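Side-chain contacts in protein PTHB1 (Homo sapiens, PDB 4YD8), which is a subunit of the BBSome, a coat complex thought to sort specific membrane proteins to the primary cilium, and is represented here by its N-terminal seven-bladed beta-propeller: residues A[196-201]-A[262-267]; A[241-246]-A[279-284]. All blocks are in the same frame, centred on the assembly; numbering follows the deposited sequence. Where two conformers were deposited one is given.

Interaction 1: A[196-201]-A[262-267]; sequences SFLTVS and SSVFVL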
ATOM      1  N   SER A 196     -10.370 -14.052  -2.427  1.00 27.86           N
ATOM      2  CA  SER A 196      -9.375 -14.828  -1.688  1.00 26.91           C
ATOM      3  C   SER A 196      -8.312 -13.954  -1.045  1.00 28.30           C
ATOM      4  O   SER A 196      -8.070 -12.818  -1.476  1.00 25.48           O
ATOM      5  CB  SER A 196      -8.688 -15.855  -2.603  1.00 28.21           C
ATOM      6  OG  SER A 196      -9.627 -16.735  -3.192  1.00 31.42           O
ATOM      7  N   PHE A 197      -7.673 -14.499  -0.013  1.00 28.03           N
ATOM      8  CA  PHE A 197      -6.515 -13.872   0.608  1.00 25.54           C
ATOM      9  C   PHE A 197      -5.244 -14.514   0.089  1.00 27.02           C
ATOM     10  O   PHE A 197      -5.145 -15.739   0.014  1.00 26.47           O
ATOM     11  CB  PHE A 197      -6.560 -13.995   2.134  1.00 26.12           C
ATOM     12  CG  PHE A 197      -7.700 -13.250   2.768  1.00 28.22           C
ATOM     13  CD1 PHE A 197      -7.711 -11.867   2.790  1.00 28.90           C
ATOM     14  CD2 PHE A 197      -8.751 -13.931   3.343  1.00 34.87           C
ATOM     15  CE1 PHE A 197      -8.763 -11.177   3.373  1.00 27.46           C
ATOM     16  CE2 PHE A 197      -9.809 -13.244   3.935  1.00 34.76           C
ATOM     17  CZ  PHE A 197      -9.808 -11.864   3.937  1.00 28.13           C
ATOM     18  N   LEU A 198      -4.266 -13.688  -0.253  1.00 22.68           N
ATOM     19  CA  LEU A 198      -2.987 -14.199  -0.739  1.00 22.38           C
ATOM     20  C   LEU A 198      -1.881 -13.853   0.244  1.00 30.14           C
ATOM     21  O   LEU A 198      -1.842 -12.749   0.797  1.00 25.30           O
ATOM     22  CB  LEU A 198      -2.672 -13.623  -2.139  1.00 27.96           C
ATOM     23  CG  LEU A 198      -3.458 -14.367  -3.227  1.00 36.02           C
ATOM     24  CD1 LEU A 198      -4.923 -13.927  -3.322  1.00 33.87           C
ATOM     25  CD2 LEU A 198      -2.788 -14.242  -4.545  1.00 40.99           C
ATOM     26  N   THR A 199      -0.990 -14.803   0.486  1.00 27.53           N
ATOM     27  CA  THR A 199       0.183 -14.502   1.273  1.00 24.01           C
ATOM     28  C   THR A 199       1.357 -15.318   0.743  1.00 27.95           C
ATOM     29  O   THR A 199       1.199 -16.088  -0.205  1.00 26.70           O
ATOM     30  CB  THR A 199      -0.050 -14.775   2.775  1.00 24.98           C
ATOM     31  OG1 THR A 199       1.053 -14.260   3.533  1.00 26.57           O
ATOM     32  CG2 THR A 199      -0.217 -16.287   3.052  1.00 29.81           C
ATOM     33  N   VAL A 200       2.543 -15.094   1.302  1.00 23.00           N
ATOM     34  CA  VAL A 200       3.692 -15.942   0.988  1.00 25.37           C
ATOM     35  C   VAL A 200       4.320 -16.432   2.287  1.00 30.48           C
ATOM     36  O   VAL A 200       4.633 -15.633   3.168  1.00 30.51           O
ATOM     37  CB  VAL A 200       4.759 -15.223   0.168  1.00 23.27           C
ATOM     38  CG1 VAL A 200       5.765 -16.240  -0.391  1.00 24.04           C
ATOM     39  CG2 VAL A 200       4.114 -14.391  -0.969  1.00 22.48           C
ATOM     40  N   SER A 201       4.516 -17.740   2.392  1.00 26.92           N
ATOM     41  CA  SER A 201       4.989 -18.337   3.638  1.00 27.30           C
ATOM     42  C   SER A 201       6.507 -18.349   3.724  1.00 29.73           C
ATOM     43  O   SER A 201       7.199 -18.073   2.746  1.00 27.28           O
ATOM     44  CB  SER A 201       4.472 -19.772   3.779  1.00 30.23           C
ATOM     45  OG  SER A 201       5.059 -20.591   2.783  1.00 30.35           O
ATOM     46  N   SER A 262      -7.402  -9.849 -14.004  1.00 58.23           N
ATOM     47  CA  SER A 262      -6.720  -9.636 -12.728  1.00 58.35           C
ATOM     48  C   SER A 262      -5.328 -10.288 -12.662  1.00 59.01           C
ATOM     49  O   SER A 262      -5.086 -11.338 -13.272  1.00 65.30           O
ATOM     50  CB  SER A 262      -7.607 -10.157 -11.589  1.00 62.96           C
ATOM     51  OG  SER A 262      -7.207  -9.644 -10.331  1.00 65.07           O
ATOM     52  N   SER A 263      -4.412  -9.657 -11.926  1.00 40.32           N
ATOM     53  CA  SER A 263      -3.061 -10.187 -11.786  1.00 35.88           C
ATOM     54  C   SER A 263      -2.542 -10.085 -10.358  1.00 30.91           C
ATOM     55  O   SER A 263      -2.728  -9.074  -9.671  1.00 31.10           O
ATOM     56  CB  SER A 263      -2.088  -9.459 -12.716  1.00 43.69           C
ATOM     57  OG  SER A 263      -2.290  -9.804 -14.073  1.00 43.72           O
ATOM     58  N   VAL A 264      -1.870 -11.143  -9.930  1.00 26.35           N
ATOM     59  CA  VAL A 264      -1.208 -11.180  -8.640  1.00 26.19           C
ATOM     60  C   VAL A 264       0.269 -10.869  -8.817  1.00 28.17           C
ATOM     61  O   VAL A 264       0.998 -11.668  -9.391  1.00 30.79           O
ATOM     62  CB  VAL A 264      -1.342 -12.565  -7.979  1.00 25.24           C
ATOM     63  CG1 VAL A 264      -0.622 -12.575  -6.651  1.00 26.05           C
ATOM     64  CG2 VAL A 264      -2.815 -12.932  -7.820  1.00 31.13           C
ATOM     65  N   PHE A 265       0.728  -9.712  -8.359  1.00 21.60           N
ATOM     66  CA  PHE A 265       2.156  -9.428  -8.512  1.00 22.01           C
ATOM     67  C   PHE A 265       2.883  -9.740  -7.224  1.00 22.14           C
ATOM     68  O   PHE A 265       2.408  -9.381  -6.140  1.00 23.84           O
ATOM     69  CB  PHE A 265       2.381  -7.980  -8.923  1.00 21.70           C
ATOM     70  CG  PHE A 265       2.010  -7.710 -10.342  1.00 25.31           C
ATOM     71  CD1 PHE A 265       0.694  -7.466 -10.693  1.00 30.18           C
ATOM     72  CD2 PHE A 265       2.973  -7.734 -11.330  1.00 28.80           C
ATOM     73  CE1 PHE A 265       0.357  -7.224 -12.021  1.00 32.54           C
ATOM     74  CE2 PHE A 265       2.639  -7.482 -12.641  1.00 33.16           C
ATOM     75  CZ  PHE A 265       1.334  -7.248 -12.980  1.00 27.50           C
ATOM     76  N   VAL A 266       4.022 -10.429  -7.346  1.00 22.92           N
ATOM     77  CA  VAL A 266       4.851 -10.744  -6.195  1.00 22.26           C
ATOM     78  C   VAL A 266       6.256 -10.190  -6.385  1.00 21.29           C
ATOM     79  O   VAL A 266       6.919 -10.442  -7.400  1.00 22.21           O
ATOM     80  CB  VAL A 266       4.926 -12.263  -5.936  1.00 22.98           C
ATOM     81  CG1 VAL A 266       5.753 -12.532  -4.671  1.00 22.75           C
ATOM     82  CG2 VAL A 266       3.510 -12.822  -5.778  1.00 25.45           C
ATOM     83  N   LEU A 267       6.683  -9.385  -5.420  1.00 20.02           N
ATOM     84  CA  LEU A 267       8.053  -8.902  -5.389  1.00 25.16           C
ATOM     85  C   LEU A 267       8.901  -9.824  -4.527  1.00 26.13           C
ATOM     86  O   LEU A 267       8.783  -9.800  -3.306  1.00 26.07           O
ATOM     87  CB  LEU A 267       8.132  -7.486  -4.831  1.00 22.74           C
ATOM     88  CG  LEU A 267       9.547  -6.881  -4.865  1.00 22.38           C
ATOM     89  CD1 LEU A 267      10.020  -6.703  -6.322  1.00 24.77           C
ATOM     90  CD2 LEU A 267       9.593  -5.542  -4.112  1.00 26.66           C
TER
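Leu198 and Val264 point at each other from two facing strands and meet tip to tip. A single methyl of the leucine does the touching. Its CD2 sits over the fork of the valine, with Leu198 CD2 3.5 Å from Val264 CG1. The approach to CG1 is closer than usual for two carbons. Leu198 CD2 is likewise 3.5 Å from Val264 CG2, so the methyl is seated between both branches. With CG1 anti to the backbone N (chi1 179°) and CG2 anti to the carbonyl carbon, both methyls of Val264 lie within reach of Leu198 CD2.

Val200 and Val266 face each other two residues further along each strand, but only loosely, with Val200 CG2 4.5 Å from Val266 CG1. The CA atoms of Leu198 and Val264 are 8.6 Å apart. That spacing suits two sheets packed face to face, not two paired strands.

All four side chains are buried and the contact is wholly apolar. Ile254 also touches Leu198, while Ala249 and Ile252 lie against Val200, so strand 249-255 adds to the same apolar layer. Strand 196-200 belongs to one four-stranded antiparallel sheet and strand 263-268 to the next. Alternate residues of each strand carry the contact. The arrangement is the hydrophobic interface between consecutive blades of a beta-propeller, here the seven-bladed one of PTHB1.

Interaction 2: A[241-246]-A[279-284]; sequences WTLNIG and GQIRFM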
ATOM      1  N   TRP A 241      -4.901 -22.800  -3.673  1.00 33.27           N
ATOM      2  CA  TRP A 241      -3.759 -23.191  -4.483  1.00 34.18           C
ATOM      3  C   TRP A 241      -2.469 -22.654  -3.873  1.00 33.99           C
ATOM      4  O   TRP A 241      -2.483 -21.761  -3.038  1.00 29.24           O
ATOM      5  CB  TRP A 241      -3.911 -22.712  -5.944  1.00 31.32           C
ATOM      6  CG  TRP A 241      -4.137 -21.220  -6.162  1.00 32.70           C
ATOM      7  CD1 TRP A 241      -5.321 -20.607  -6.468  1.00 32.29           C
ATOM      8  CD2 TRP A 241      -3.145 -20.179  -6.142  1.00 28.26           C
ATOM      9  NE1 TRP A 241      -5.131 -19.258  -6.619  1.00 34.14           N
ATOM     10  CE2 TRP A 241      -3.805 -18.970  -6.435  1.00 26.21           C
ATOM     11  CE3 TRP A 241      -1.768 -20.153  -5.895  1.00 26.21           C
ATOM     12  CZ2 TRP A 241      -3.143 -17.743  -6.472  1.00 28.01           C
ATOM     13  CZ3 TRP A 241      -1.106 -18.937  -5.942  1.00 29.27           C
ATOM     14  CH2 TRP A 241      -1.797 -17.744  -6.231  1.00 30.25           C
ATOM     15  N   THR A 242      -1.350 -23.225  -4.300  1.00 32.74           N
ATOM     16  CA  THR A 242      -0.057 -22.792  -3.812  0.51 30.38           C
ATOM     17  C   THR A 242       0.952 -22.799  -4.968  1.00 30.00           C
ATOM     18  O   THR A 242       0.794 -23.542  -5.939  1.00 34.71           O
ATOM     19  CB  THR A 242       0.415 -23.688  -2.633  0.51 34.95           C
ATOM     20  OG1 THR A 242       1.533 -23.087  -1.970  0.51 32.62           O
ATOM     21  CG2 THR A 242       0.772 -25.089  -3.109  0.51 42.08           C
ATOM     22  N   LEU A 243       1.961 -21.937  -4.875  1.00 29.19           N
ATOM     23  CA  LEU A 243       3.008 -21.852  -5.896  1.00 28.58           C
ATOM     24  C   LEU A 243       4.345 -21.662  -5.194  1.00 31.24           C
ATOM     25  O   LEU A 243       4.535 -20.699  -4.449  1.00 33.18           O
ATOM     26  CB  LEU A 243       2.755 -20.694  -6.880  1.00 28.43           C
ATOM     27  CG  LEU A 243       3.843 -20.476  -7.944  1.00 30.36           C
ATOM     28  CD1 LEU A 243       3.814 -21.565  -9.013  1.00 38.38           C
ATOM     29  CD2 LEU A 243       3.749 -19.095  -8.585  1.00 29.45           C
ATOM     30  N   ASN A 244       5.280 -22.579  -5.412  1.00 32.90           N
ATOM     31  CA  ASN A 244       6.600 -22.369  -4.848  1.00 31.63           C
ATOM     32  C   ASN A 244       7.408 -21.445  -5.732  1.00 33.84           C
ATOM     33  O   ASN A 244       7.674 -21.772  -6.887  1.00 37.27           O
ATOM     34  CB  ASN A 244       7.352 -23.681  -4.660  1.00 43.13           C
ATOM     35  CG  ASN A 244       8.554 -23.514  -3.761  1.00 45.56           C
ATOM     36  OD1 ASN A 244       9.515 -22.842  -4.121  1.00 41.81           O
ATOM     37  ND2 ASN A 244       8.487 -24.087  -2.569  1.00 56.52           N
ATOM     38  N   ILE A 245       7.804 -20.293  -5.193  1.00 32.47           N
ATOM     39  CA  ILE A 245       8.581 -19.330  -5.969  1.00 28.84           C
ATOM     40  C   ILE A 245      10.075 -19.362  -5.645  1.00 30.65           C
ATOM     41  O   ILE A 245      10.856 -18.589  -6.205  1.00 29.18           O
ATOM     42  CB  ILE A 245       8.065 -17.900  -5.758  1.00 29.74           C
ATOM     43  CG1 ILE A 245       8.048 -17.549  -4.269  1.00 27.09           C
ATOM     44  CG2 ILE A 245       6.661 -17.769  -6.327  1.00 29.20           C
ATOM     45  CD1 ILE A 245       7.828 -16.072  -4.006  1.00 27.53           C
ATOM     46  N   GLY A 246      10.458 -20.226  -4.709  1.00 31.44           N
ATOM     47  CA  GLY A 246      11.860 -20.499  -4.441  1.00 36.68           C
ATOM     48  C   GLY A 246      12.669 -19.386  -3.801  1.00 29.73           C
ATOM     49  O   GLY A 246      13.899 -19.436  -3.806  1.00 32.56           O
ATOM     50  N   GLY A 279      -3.233 -18.939  -9.992  1.00 36.24           N
ATOM     51  CA  GLY A 279      -1.948 -19.277  -9.422  1.00 33.20           C
ATOM     52  C   GLY A 279      -0.862 -19.674 -10.403  1.00 32.75           C
ATOM     53  O   GLY A 279       0.254 -19.955  -9.991  1.00 35.07           O
ATOM     54  N   GLN A 280      -1.163 -19.694 -11.696  1.00 31.63           N
ATOM     55  CA  GLN A 280      -0.129 -20.040 -12.674  1.00 30.55           C
ATOM     56  C   GLN A 280       0.701 -18.807 -12.959  1.00 28.44           C
ATOM     57  O   GLN A 280       0.196 -17.699 -12.955  1.00 27.22           O
ATOM     58  CB  GLN A 280      -0.718 -20.566 -13.984  1.00 34.40           C
ATOM     59  CG  GLN A 280      -1.562 -21.818 -13.881  1.00 43.35           C
ATOM     60  CD  GLN A 280      -2.195 -22.168 -15.221  1.00 57.33           C
ATOM     61  OE1 GLN A 280      -3.136 -21.507 -15.675  1.00 60.28           O
ATOM     62  NE2 GLN A 280      -1.667 -23.197 -15.868  1.00 59.68           N
ATOM     63  N   ILE A 281       1.980 -18.990 -13.208  1.00 26.18           N
ATOM     64  CA  ILE A 281       2.796 -17.844 -13.561  0.68 26.68           C
ATOM     65  C   ILE A 281       2.409 -17.330 -14.941  1.00 27.22           C
ATOM     66  O   ILE A 281       2.297 -18.099 -15.892  1.00 28.29           O
ATOM     67  CB  ILE A 281       4.290 -18.179 -13.545  0.68 28.35           C
ATOM     68  CG1 ILE A 281       4.707 -18.657 -12.155  0.68 28.51           C
ATOM     69  CG2 ILE A 281       5.075 -16.952 -13.903  0.68 28.86           C
ATOM     70  CD1 ILE A 281       6.122 -19.213 -12.120  0.68 33.69           C
ATOM     71  N   ARG A 282       2.169 -16.018 -15.033  1.00 23.24           N
ATOM     72  CA  ARG A 282       1.918 -15.387 -16.322  0.60 23.67           C
ATOM     73  C   ARG A 282       3.255 -14.922 -16.918  1.00 25.55           C
ATOM     74  O   ARG A 282       3.553 -15.189 -18.081  1.00 25.15           O
ATOM     75  CB  ARG A 282       0.935 -14.215 -16.178  0.60 23.41           C
ATOM     76  CG  ARG A 282       0.435 -13.644 -17.514  0.60 33.85           C
ATOM     77  CD  ARG A 282      -0.477 -12.423 -17.317  0.60 42.47           C
ATOM     78  NE  ARG A 282      -1.869 -12.768 -17.018  0.60 46.39           N
ATOM     79  CZ  ARG A 282      -2.476 -12.499 -15.866  0.60 41.81           C
ATOM     80  NH1 ARG A 282      -1.815 -11.894 -14.895  0.60 39.95           N
ATOM     81  NH2 ARG A 282      -3.743 -12.836 -15.681  0.60 45.98           N
ATOM     82  N   PHE A 283       4.051 -14.225 -16.115  1.00 24.20           N
ATOM     83  CA  PHE A 283       5.445 -13.972 -16.497  1.00 23.08           C
ATOM     84  C   PHE A 283       6.296 -13.750 -15.252  1.00 28.00           C
ATOM     85  O   PHE A 283       5.777 -13.511 -14.151  1.00 26.37           O
ATOM     86  CB  PHE A 283       5.579 -12.784 -17.487  1.00 23.34           C
ATOM     87  CG  PHE A 283       5.226 -11.430 -16.911  1.00 25.52           C
ATOM     88  CD1 PHE A 283       6.056 -10.800 -15.995  1.00 24.46           C
ATOM     89  CD2 PHE A 283       4.087 -10.759 -17.346  1.00 26.60           C
ATOM     90  CE1 PHE A 283       5.735  -9.547 -15.483  1.00 25.91           C
ATOM     91  CE2 PHE A 283       3.763  -9.510 -16.833  1.00 26.78           C
ATOM     92  CZ  PHE A 283       4.589  -8.909 -15.905  1.00 23.56           C
HETATM   93  N   MSE A 284       7.607 -13.850 -15.413  1.00 23.35           N
HETATM   94  CA  MSE A 284       8.513 -13.552 -14.318  0.73 22.50           C
HETATM   95  C   MSE A 284       9.807 -12.993 -14.879  1.00 22.99           C
HETATM   96  O   MSE A 284      10.137 -13.205 -16.049  1.00 23.74           O
HETATM   97  CB  MSE A 284       8.778 -14.805 -13.467  0.73 25.92           C
HETATM   98  CG  MSE A 284       9.670 -15.802 -14.143  0.73 23.73           C
HETATM   99 SE   MSE A 284      10.001 -17.387 -13.019  0.73 32.20          SE
HETATM  100  CE  MSE A 284      11.154 -16.537 -11.730  0.73 24.25           C
TER
HETATM  101  O   HOH W   1       0.375 -22.465  -8.835  1.00 49.98           O
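Trp241 lays one face of its indole against Gly279, and this CH-pi contact leads the interaction. Gly279 CA lies 3.3 Å from the centroid of the Trp241 six-membered ring, only 2° off the ring normal. The nearest ring atoms include Trp241 CE2, 3.5 Å from Gly279 CA. With chi1 at 56°, CG of Trp241 sits between the backbone N and the carbonyl carbon, which brings the face of the ring against the glycine. A side chain on Gly279 would run into the indole; at phi 97° it would also press on the carbonyl O of the residue before, so glycine fits here on both counts. Replacing Trp241 with an alanine would probably open a gap beside Gly279 and leave its CA without the ring face it packs on.

The apolar part joins Leu243 and Ile281. Their side chains cross at about a right angle, with Leu243 CD2 3.7 Å from Ile281 CG1. The same methyl lies beside the backbone: Leu243 CD2 is 3.9 Å from Gly279 O.

The polar link is a water. It donates to Thr242 O at 3.1 Å and to Gly279 O at 2.8 Å. One molecule thus bridges two backbone carbonyls, one from each segment.

Strand 241-244 is an edge strand, the fourth, of its sheet and pairs with strand 205-210. A weak hydrogen bond from Trp241 NE1 to Asp277 O adds a hold on the loop ahead of Gly279. Beyond that loop, strand 281-286 forms the outer edge of the next sheet, beside strand 271-275, with a classic beta bulge where Arg282 and Phe283 both face Cys274.

How the interactions relate
Both interactions join the same two neighbouring sheets of the propeller, and their centres are about 9 Å apart. The segments alternate along the chain: 196-201, 241-246, 262-267, 279-284. Interaction 1 uses the second strand of each sheet and is buried. Interaction 2 lies further from the chain's centre, about 22 Å against 13 Å, and uses the fourth strand of one sheet and the turn into the fourth strand of the other. The two meet directly: Leu198 CD2 packs 4.0 Å from Trp241 CH2, and Arg282 NH2 probably bonds to Ser262 O at 3.1 Å. Together they join these two blades from the buried interior to the periphery.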